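Local atomic coordinates of alpha-1,2-Mannosidase (Trichoderma reesei, PDB entry 1HCU), a protein that probably trims alpha-1,2-linked mannose residues from high-mannose N-glycans, using calcium as a cofactor. Residues T224-S227 against T232-D235. Numbering follows the deposited sequence.
With NAG (2-acetamido-2-deoxy-beta-D-glucopyranose), chain E.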
ATOM      1  N   THR A 224      10.857   1.195 -15.690  1.00  7.28           N
ATOM      2  CA  THR A 224      10.135   0.198 -14.914  1.00  9.08           C
ATOM      3  C   THR A 224      10.870  -1.118 -14.645  1.00 10.15           C
ATOM      4  O   THR A 224      10.791  -1.662 -13.544  1.00  9.57           O
ATOM      5  CB  THR A 224       8.782  -0.133 -15.598  1.00 11.48           C
ATOM      6  OG1 THR A 224       8.009   1.063 -15.744  1.00 14.38           O
ATOM      7  CG2 THR A 224       7.985  -1.137 -14.775  1.00  9.15           C
ATOM      8  N   PHE A 225      11.578  -1.633 -15.644  1.00 12.29           N
ATOM      9  CA  PHE A 225      12.283  -2.905 -15.486  1.00 13.34           C
ATOM     10  C   PHE A 225      13.801  -2.799 -15.434  1.00 13.85           C
ATOM     11  O   PHE A 225      14.421  -2.102 -16.239  1.00 11.73           O
ATOM     12  CB  PHE A 225      11.859  -3.863 -16.595  1.00 11.82           C
ATOM     13  CG  PHE A 225      10.364  -3.990 -16.734  1.00 11.76           C
ATOM     14  CD1 PHE A 225       9.691  -3.360 -17.780  1.00 11.28           C
ATOM     15  CD2 PHE A 225       9.629  -4.731 -15.810  1.00  9.26           C
ATOM     16  CE1 PHE A 225       8.309  -3.467 -17.907  1.00 11.96           C
ATOM     17  CE2 PHE A 225       8.245  -4.844 -15.925  1.00  9.23           C
ATOM     18  CZ  PHE A 225       7.585  -4.212 -16.977  1.00 13.11           C
ATOM     19  N   VAL A 226      14.378  -3.505 -14.464  1.00 14.50           N
ATOM     20  CA  VAL A 226      15.819  -3.516 -14.237  1.00 14.52           C
ATOM     21  C   VAL A 226      16.401  -4.925 -14.366  1.00 15.45           C
ATOM     22  O   VAL A 226      15.861  -5.892 -13.830  1.00 14.49           O
ATOM     23  CB  VAL A 226      16.161  -2.956 -12.834  1.00 11.42           C
ATOM     24  CG1 VAL A 226      17.665  -3.015 -12.597  1.00 13.48           C
ATOM     25  CG2 VAL A 226      15.676  -1.538 -12.713  1.00  9.96           C
ATOM     26  N   SER A 227      17.507  -5.017 -15.095  1.00 16.10           N
ATOM     27  CA  SER A 227      18.209  -6.271 -15.340  1.00 16.24           C
ATOM     28  C   SER A 227      18.800  -6.838 -14.048  1.00 16.60           C
ATOM     29  O   SER A 227      19.433  -6.110 -13.279  1.00 15.21           O
ATOM     30  CB  SER A 227      19.331  -6.016 -16.353  1.00 15.83           C
ATOM     31  OG  SER A 227      20.218  -7.115 -16.429  1.00 19.18           O
ATOM     32  N   THR A 232      20.921  -2.667 -15.011  1.00 17.54           N
ATOM     33  CA  THR A 232      20.724  -1.520 -15.891  1.00 17.43           C
ATOM     34  C   THR A 232      19.283  -1.443 -16.367  1.00 16.21           C
ATOM     35  O   THR A 232      18.607  -2.463 -16.477  1.00 16.69           O
ATOM     36  CB  THR A 232      21.646  -1.600 -17.124  1.00 18.41           C
ATOM     37  OG1 THR A 232      21.260  -2.714 -17.936  1.00 17.14           O
ATOM     38  CG2 THR A 232      23.099  -1.771 -16.689  1.00 16.22           C
ATOM     39  N   PHE A 233      18.801  -0.235 -16.634  1.00 17.19           N
ATOM     40  CA  PHE A 233      17.428  -0.073 -17.111  1.00 17.67           C
ATOM     41  C   PHE A 233      17.357  -0.341 -18.602  1.00 19.81           C
ATOM     42  O   PHE A 233      18.320  -0.115 -19.333  1.00 18.15           O
ATOM     43  CB  PHE A 233      16.906   1.338 -16.831  1.00 14.93           C
ATOM     44  CG  PHE A 233      16.675   1.623 -15.378  1.00 12.95           C
ATOM     45  CD1 PHE A 233      17.747   1.760 -14.504  1.00 10.46           C
ATOM     46  CD2 PHE A 233      15.382   1.752 -14.882  1.00 10.57           C
ATOM     47  CE1 PHE A 233      17.539   2.022 -13.156  1.00 12.38           C
ATOM     48  CE2 PHE A 233      15.162   2.015 -13.531  1.00 14.06           C
ATOM     49  CZ  PHE A 233      16.242   2.151 -12.664  1.00 11.23           C
ATOM     50  N   GLN A 234      16.199  -0.812 -19.049  1.00 23.94           N
ATOM     51  CA  GLN A 234      15.985  -1.129 -20.456  1.00 28.16           C
ATOM     52  C   GLN A 234      14.801  -0.380 -21.068  1.00 29.35           C
ATOM     53  O   GLN A 234      14.441  -0.618 -22.226  1.00 29.92           O
ATOM     54  CB  GLN A 234      15.744  -2.620 -20.596  1.00 31.96           C
ATOM     55  CG  GLN A 234      14.735  -3.117 -19.600  1.00 35.51           C
ATOM     56  CD  GLN A 234      14.160  -4.435 -20.004  1.00 38.61           C
ATOM     57  OE1 GLN A 234      14.891  -5.408 -20.214  1.00 41.63           O
ATOM     58  NE2 GLN A 234      12.836  -4.485 -20.126  1.00 40.55           N
ATOM     59  N   ASP A 235      14.191   0.508 -20.286  1.00 28.25           N
ATOM     60  CA  ASP A 235      13.049   1.284 -20.761  1.00 26.12           C
ATOM     61  C   ASP A 235      12.956   2.627 -20.034  1.00 24.59           C
ATOM     62  O   ASP A 235      13.617   2.840 -19.014  1.00 23.94           O
ATOM     63  CB  ASP A 235      11.760   0.491 -20.549  1.00 25.97           C
ATOM     64  CG  ASP A 235      11.450   0.271 -19.078  1.00 26.86           C
ATOM     65  OD1 ASP A 235      11.023   1.234 -18.410  1.00 24.51           O
ATOM     66  OD2 ASP A 235      11.648  -0.866 -18.592  1.00 29.66           O
TER
HETATM   67  C1  NAG E 600      22.720  -6.109 -19.129  1.00 45.54           C
HETATM   68  C2  NAG E 600      23.395  -5.873 -20.486  1.00 48.46           C
HETATM   69  C3  NAG E 600      22.341  -5.926 -21.599  1.00 50.16           C
HETATM   70  C4  NAG E 600      21.494  -7.201 -21.510  1.00 50.51           C
HETATM   71  C5  NAG E 600      20.931  -7.356 -20.092  1.00 49.53           C
HETATM   72  C6  NAG E 600      20.170  -8.649 -19.906  1.00 49.53           C
HETATM   73  C7  NAG E 600      25.336  -4.437 -20.538  1.00 51.55           C
HETATM   74  C8  NAG E 600      25.896  -3.477 -21.576  1.00 52.32           C
HETATM   75  N2  NAG E 600      24.015  -4.559 -20.477  1.00 50.42           N
HETATM   76  O3  NAG E 600      22.981  -5.862 -22.867  1.00 51.27           O
HETATM   77  O4  NAG E 600      20.417  -7.131 -22.439  1.00 50.81           O
HETATM   78  O5  NAG E 600      22.004  -7.350 -19.133  1.00 46.70           O
HETATM   79  O6  NAG E 600      19.210  -8.537 -18.866  1.00 49.67           O
HETATM   80  O7  NAG E 600      26.101  -5.062 -19.803  1.00 52.75           O
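Val226 and Phe233 pair through a single beta bridge where the chain doubles back, roughly antiparallel, after strand 225-227, near the periphery of the (alpha/alpha) barrel of this family 47 glycosidase. The strand, which also pairs antiparallel with strand 172-174, meets the returning chain through three hydrogen bonds. One is purely backbone, from Ser227 N to Thr232 O (3.1 Å). Where the chains diverge, the carboxylate of Asp235 spans the gap: OD1 takes Thr224 N at 2.7 Å and OD2 takes Phe225 N at 3.0 Å, each through its syn lone pair. With CG set between its own backbone N and carbonyl carbon (chi1 65°), this short acid reaches two successive amides, and OD1 also accepts from Ser237 N. An alanine here would probably leave the amides of Thr224, Phe225 and Ser237 without this acceptor. Apolar packing falls to Val226, whose branched CG2 presses over a face of the Phe233 ring, 3.8 Å from its centroid, a CH-pi contact; both side chains also touch Val175 of helix 175-178. Thr232 is the hydroxyl residue of the glycosylation sequon of Asn230, its OG1 hydrogen-bonded to Asn230 OD1, while the small hydroxyl of Ser227 meets the sugar itself, OG lying 3.0 Å from NAG O6, hydrogen-bonded to it.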